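Local structure of 24-sterol C-methyltransferase (Haloferax volcanii, 6F5Z) at residues F113-L123 / M160-A171. The protein probably transfers methyl groups from S-adenosyl-L-methionine as a putative methyltransferase that forms a complex with the activator Trm112. Numbering follows the deposited sequence. Where two conformers were deposited one is given.
Sequences FYYAADPHHTL and MTRWSHAEYREA
Phe-113 brings its ring to Trp-163 and Tyr-168: CE2 lies 3.6 Å from Trp-163 CZ3, which sits near the plane of the phenylalanine ring, while CD2 meets the edge of the Tyr-168 ring. CG anti to the backbone N (chi1 175°) carries the Phe-113 ring out to this pair, in which Trp-163 CE3 lies over the centre of the tyrosine ring. Tyr-114 O accepts a nearly straight hydrogen bond from Thr-161 N (2.9 Å, 161° at the hydrogen). In one of its two conformers Met-160 lies alongside the Tyr-114 ring, CE 3.6 Å from Tyr-114 CE1, and packs its CG more loosely on Tyr-115, which contacts S-adenosyl-L-homocysteine; the Tyr-114 hydroxyl bonds to Glu-111. A water bridges Ala-116 O and Thr-161 OG1. Pro-119 CB lies 3.8 Å from Trp-163 CH2, and Trp-163 CZ2 lies over one face of the His-120 ring, 3.5 Å from His-120 CE1, with the planes inclined at 45°. Were Trp-163 an alanine, a gap would be likely to open between Phe-113, Pro-119 and His-120, the imidazole losing the ring packed on its face. Leu-123 CD1 ends the contact against Ala-171 CB at 3.6 Å. In this Rossmann-like methyltransferase fold, the 3-10 turn and loop following strand 104-110 and the start of helix 119-129 thus meet helix 165-174, N-capped by a Ser-164/Glu-167 capping box; Phe-113, Leu-123 and Tyr-168 also rest on strand 134-140, and Tyr-168 reaches strands 218-224 and 178-185.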
loop_
_atom_site.group_PDB
_atom_site.type_symbol
_atom_site.label_atom_id
_atom_site.label_comp_id
_atom_site.label_asym_id
_atom_site.label_seq_id
_atom_site.Cartn_x
_atom_site.Cartn_y
_atom_site.Cartn_z
ATOM N N PHE B 113 -13.243 8.038 10.445
ATOM C CA PHE B 113 -12.872 7.017 11.416
ATOM C C PHE B 113 -12.692 7.528 12.836
ATOM O O PHE B 113 -13.074 6.827 13.778
ATOM C CB PHE B 113 -11.622 6.254 10.958
ATOM C CG PHE B 113 -11.100 5.254 11.957
ATOM C CD1 PHE B 113 -11.670 3.995 12.060
ATOM C CD2 PHE B 113 -10.085 5.603 12.847
ATOM C CE1 PHE B 113 -11.191 3.082 13.014
ATOM C CE2 PHE B 113 -9.629 4.701 13.817
ATOM C CZ PHE B 113 -10.176 3.452 13.880
ATOM N N TYR B 114 -12.135 8.719 12.955
ATOM C CA TYR B 114 -11.795 9.269 14.257
ATOM C C TYR B 114 -13.031 9.741 15.024
ATOM O O TYR B 114 -12.877 10.164 16.174
ATOM C CB TYR B 114 -10.734 10.338 14.115
ATOM C CG TYR B 114 -11.062 11.385 13.076
ATOM C CD1 TYR B 114 -11.882 12.465 13.385
ATOM C CD2 TYR B 114 -10.492 11.342 11.804
ATOM C CE1 TYR B 114 -12.144 13.469 12.461
ATOM C CE2 TYR B 114 -10.769 12.328 10.855
ATOM C CZ TYR B 114 -11.580 13.405 11.190
ATOM O OH TYR B 114 -11.805 14.433 10.294
ATOM N N TYR B 115 -14.240 9.631 14.448
ATOM C CA TYR B 115 -15.448 9.931 15.221
ATOM C C TYR B 115 -15.982 8.639 15.866
ATOM O O TYR B 115 -16.949 8.700 16.645
ATOM C CB TYR B 115 -16.546 10.509 14.304
ATOM C CG TYR B 115 -16.196 11.830 13.667
ATOM C CD1 TYR B 115 -16.128 13.000 14.426
ATOM C CD2 TYR B 115 -15.981 11.930 12.296
ATOM C CE1 TYR B 115 -15.846 14.229 13.832
ATOM C CE2 TYR B 115 -15.638 13.141 11.705
ATOM C CZ TYR B 115 -15.581 14.291 12.472
ATOM O OH TYR B 115 -15.289 15.503 11.878
ATOM N N ALA B 116 -15.409 7.453 15.538
ATOM C CA ALA B 116 -15.906 6.194 16.123
ATOM C C ALA B 116 -15.870 6.286 17.643
ATOM O O ALA B 116 -14.880 6.783 18.182
ATOM C CB ALA B 116 -15.061 5.013 15.672
ATOM N N ALA B 117 -16.918 5.776 18.317
ATOM C CA ALA B 117 -16.978 5.783 19.793
ATOM C C ALA B 117 -15.920 4.869 20.396
ATOM O O ALA B 117 -15.374 5.167 21.464
ATOM C CB ALA B 117 -18.378 5.361 20.262
ATOM N N ASP B 118 -15.625 3.745 19.716
ATOM C CA ASP B 118 -14.663 2.786 20.234
ATOM C C ASP B 118 -13.841 2.373 19.013
ATOM O O ASP B 118 -14.140 1.385 18.347
ATOM C CB ASP B 118 -15.439 1.618 20.858
ATOM C CG ASP B 118 -14.628 0.485 21.457
ATOM O OD1 ASP B 118 -13.401 0.471 21.284
ATOM O OD2 ASP B 118 -15.238 -0.420 22.062
ATOM N N PRO B 119 -12.860 3.215 18.640
ATOM C CA PRO B 119 -12.112 2.968 17.395
ATOM C C PRO B 119 -11.436 1.604 17.315
ATOM O O PRO B 119 -11.358 0.998 16.230
ATOM C CB PRO B 119 -11.107 4.129 17.349
ATOM C CG PRO B 119 -10.994 4.603 18.788
ATOM C CD PRO B 119 -12.410 4.455 19.299
ATOM N N HIS B 120 -10.928 1.096 18.456
ATOM C CA HIS B 120 -10.316 -0.230 18.434
ATOM C C HIS B 120 -11.381 -1.300 18.067
ATOM O O HIS B 120 -11.092 -2.207 17.279
ATOM C CB HIS B 120 -9.653 -0.508 19.794
ATOM C CG HIS B 120 -8.373 0.258 19.963
ATOM N ND1 HIS B 120 -8.235 1.296 20.880
ATOM C CD2 HIS B 120 -7.193 0.086 19.318
ATOM C CE1 HIS B 120 -6.972 1.703 20.766
ATOM N NE2 HIS B 120 -6.316 1.005 19.823
ATOM N N HIS B 121 -12.612 -1.178 18.603
ATOM C CA HIS B 121 -13.669 -2.141 18.265
ATOM C C HIS B 121 -14.086 -1.988 16.798
ATOM O O HIS B 121 -14.320 -2.979 16.115
ATOM C CB HIS B 121 -14.869 -2.019 19.203
ATOM C CG HIS B 121 -15.963 -2.995 18.897
ATOM N ND1 HIS B 121 -15.755 -4.365 18.973
ATOM C CD2 HIS B 121 -17.210 -2.774 18.424
ATOM C CE1 HIS B 121 -16.899 -4.922 18.595
ATOM N NE2 HIS B 121 -17.796 -4.006 18.254
ATOM N N THR B 122 -14.106 -0.747 16.301
ATOM C CA THR B 122 -14.431 -0.556 14.868
ATOM C C THR B 122 -13.373 -1.282 14.016
ATOM O O THR B 122 -13.739 -1.920 13.036
ATOM C CB THR B 122 -14.535 0.932 14.544
ATOM O OG1 THR B 122 -15.683 1.446 15.252
ATOM C CG2 THR B 122 -14.718 1.182 13.041
ATOM N N LEU B 123 -12.069 -1.185 14.365
ATOM C CA LEU B 123 -11.062 -1.904 13.586
ATOM C C LEU B 123 -11.279 -3.424 13.603
ATOM O O LEU B 123 -11.074 -4.097 12.611
ATOM C CB LEU B 123 -9.656 -1.570 14.069
ATOM C CG LEU B 123 -9.214 -0.144 13.778
ATOM C CD1 LEU B 123 -7.955 0.219 14.546
ATOM C CD2 LEU B 123 -9.009 0.083 12.258
ATOM N N MET B 160 -13.585 12.890 19.711
ATOM C CA MET B 160 -12.748 12.433 18.599
ATOM C C MET B 160 -11.492 11.680 19.097
ATOM O O MET B 160 -10.953 12.018 20.164
ATOM C CB MET B 160 -12.332 13.660 17.769
ATOM C CG MET B 160 -13.533 14.464 17.252
ATOM S SD MET B 160 -13.061 16.137 16.735
ATOM C CE MET B 160 -12.233 15.766 15.186
ATOM N N THR B 161 -10.984 10.724 18.301
ATOM C CA THR B 161 -9.774 9.998 18.634
ATOM C C THR B 161 -8.633 10.621 17.834
ATOM O O THR B 161 -8.687 10.682 16.601
ATOM C CB THR B 161 -9.969 8.506 18.365
ATOM O OG1 THR B 161 -10.881 8.011 19.353
ATOM C CG2 THR B 161 -8.652 7.711 18.472
ATOM N N ARG B 162 -7.599 11.072 18.538
ATOM C CA ARG B 162 -6.467 11.742 17.911
ATOM C C ARG B 162 -5.269 10.832 18.045
ATOM O O ARG B 162 -4.691 10.713 19.121
ATOM C CB ARG B 162 -6.200 13.101 18.574
ATOM C CG ARG B 162 -5.394 14.008 17.643
ATOM C CD ARG B 162 -5.323 15.418 18.215
ATOM N NE ARG B 162 -4.171 15.539 19.109
ATOM C CZ ARG B 162 -4.042 16.464 20.053
ATOM N NH1 ARG B 162 -2.942 16.518 20.786
ATOM N NH2 ARG B 162 -5.023 17.322 20.291
ATOM N N TRP B 163 -4.936 10.112 16.974
ATOM C CA TRP B 163 -3.814 9.195 17.020
ATOM C C TRP B 163 -2.687 9.687 16.156
ATOM O O TRP B 163 -2.932 10.338 15.132
ATOM C CB TRP B 163 -4.206 7.808 16.494
ATOM C CG TRP B 163 -4.978 6.936 17.443
ATOM C CD1 TRP B 163 -5.121 7.085 18.804
ATOM C CD2 TRP B 163 -5.727 5.775 17.084
ATOM N NE1 TRP B 163 -5.933 6.086 19.304
ATOM C CE2 TRP B 163 -6.303 5.255 18.263
ATOM C CE3 TRP B 163 -5.991 5.138 15.860
ATOM C CZ2 TRP B 163 -7.133 4.114 18.242
ATOM C CZ3 TRP B 163 -6.778 4.004 15.844
ATOM C CH2 TRP B 163 -7.348 3.507 17.023
ATOM N N SER B 164 -1.451 9.312 16.528
ATOM C CA SER B 164 -0.299 9.592 15.656
ATOM C C SER B 164 -0.216 8.549 14.509
ATOM O O SER B 164 -0.904 7.534 14.541
ATOM C CB SER B 164 1.001 9.495 16.454
ATOM O OG SER B 164 1.093 8.161 16.916
ATOM N N HIS B 165 0.697 8.754 13.557
ATOM C CA HIS B 165 0.914 7.751 12.504
ATOM C C HIS B 165 1.218 6.391 13.191
ATOM O O HIS B 165 0.649 5.352 12.826
ATOM C CB HIS B 165 2.135 8.124 11.654
ATOM C CG HIS B 165 1.935 9.247 10.687
ATOM N ND1 HIS B 165 2.550 9.218 9.430
ATOM C CD2 HIS B 165 1.185 10.366 10.770
ATOM C CE1 HIS B 165 2.208 10.355 8.831
ATOM N NE2 HIS B 165 1.417 11.097 9.601
ATOM N N ALA B 166 2.126 6.403 14.198
ATOM C CA ALA B 166 2.491 5.147 14.889
ATOM C C ALA B 166 1.310 4.507 15.596
ATOM O O ALA B 166 1.138 3.279 15.566
ATOM C CB ALA B 166 3.648 5.390 15.860
ATOM N N GLU B 167 0.473 5.322 16.230
ATOM C CA GLU B 167 -0.702 4.766 16.908
ATOM C C GLU B 167 -1.686 4.105 15.950
ATOM O O GLU B 167 -2.319 3.099 16.301
ATOM C CB GLU B 167 -1.399 5.831 17.746
ATOM C CG GLU B 167 -0.633 6.099 19.043
ATOM C CD GLU B 167 -1.064 7.345 19.795
ATOM O OE1 GLU B 167 -1.455 8.345 19.152
ATOM O OE2 GLU B 167 -0.947 7.336 21.043
ATOM N N TYR B 168 -1.837 4.659 14.718
ATOM C CA TYR B 168 -2.710 4.015 13.728
ATOM C C TYR B 168 -2.094 2.661 13.338
ATOM O O TYR B 168 -2.817 1.678 13.273
ATOM C CB TYR B 168 -2.813 4.877 12.455
ATOM C CG TYR B 168 -4.001 5.809 12.514
ATOM C CD1 TYR B 168 -5.274 5.373 12.142
ATOM C CD2 TYR B 168 -3.868 7.127 12.968
ATOM C CE1 TYR B 168 -6.386 6.208 12.247
ATOM C CE2 TYR B 168 -4.976 7.982 13.036
ATOM C CZ TYR B 168 -6.236 7.504 12.717
ATOM O OH TYR B 168 -7.340 8.304 12.838
ATOM N N ARG B 169 -0.764 2.578 13.163
ATOM C CA ARG B 169 -0.169 1.283 12.782
ATOM C C ARG B 169 -0.346 0.265 13.915
ATOM O O ARG B 169 -0.710 -0.891 13.660
ATOM C CB ARG B 169 1.325 1.435 12.432
ATOM C CG ARG B 169 1.578 2.410 11.286
ATOM C CD ARG B 169 2.980 2.290 10.655
ATOM N NE ARG B 169 4.061 2.389 11.639
ATOM C CZ ARG B 169 4.565 3.542 12.076
ATOM N NH1 ARG B 169 4.036 4.704 11.686
ATOM N NH2 ARG B 169 5.586 3.549 12.930
ATOM N N GLU B 170 -0.092 0.711 15.162
ATOM C CA GLU B 170 -0.222 -0.176 16.306
ATOM C C GLU B 170 -1.658 -0.650 16.467
ATOM O O GLU B 170 -1.888 -1.830 16.722
ATOM C CB GLU B 170 0.241 0.547 17.584
ATOM C CG GLU B 170 1.729 0.899 17.594
ATOM C CD GLU B 170 2.176 2.001 18.551
ATOM O OE1 GLU B 170 1.350 2.479 19.362
ATOM O OE2 GLU B 170 3.360 2.400 18.479
ATOM N N ALA B 171 -2.647 0.263 16.302
ATOM C CA ALA B 171 -4.053 -0.129 16.479
ATOM C C ALA B 171 -4.457 -1.121 15.384
ATOM O O ALA B 171 -5.232 -2.040 15.651
ATOM C CB ALA B 171 -4.942 1.102 16.386
HETATM O O HOH W 1 -13.447 8.727 19.493
#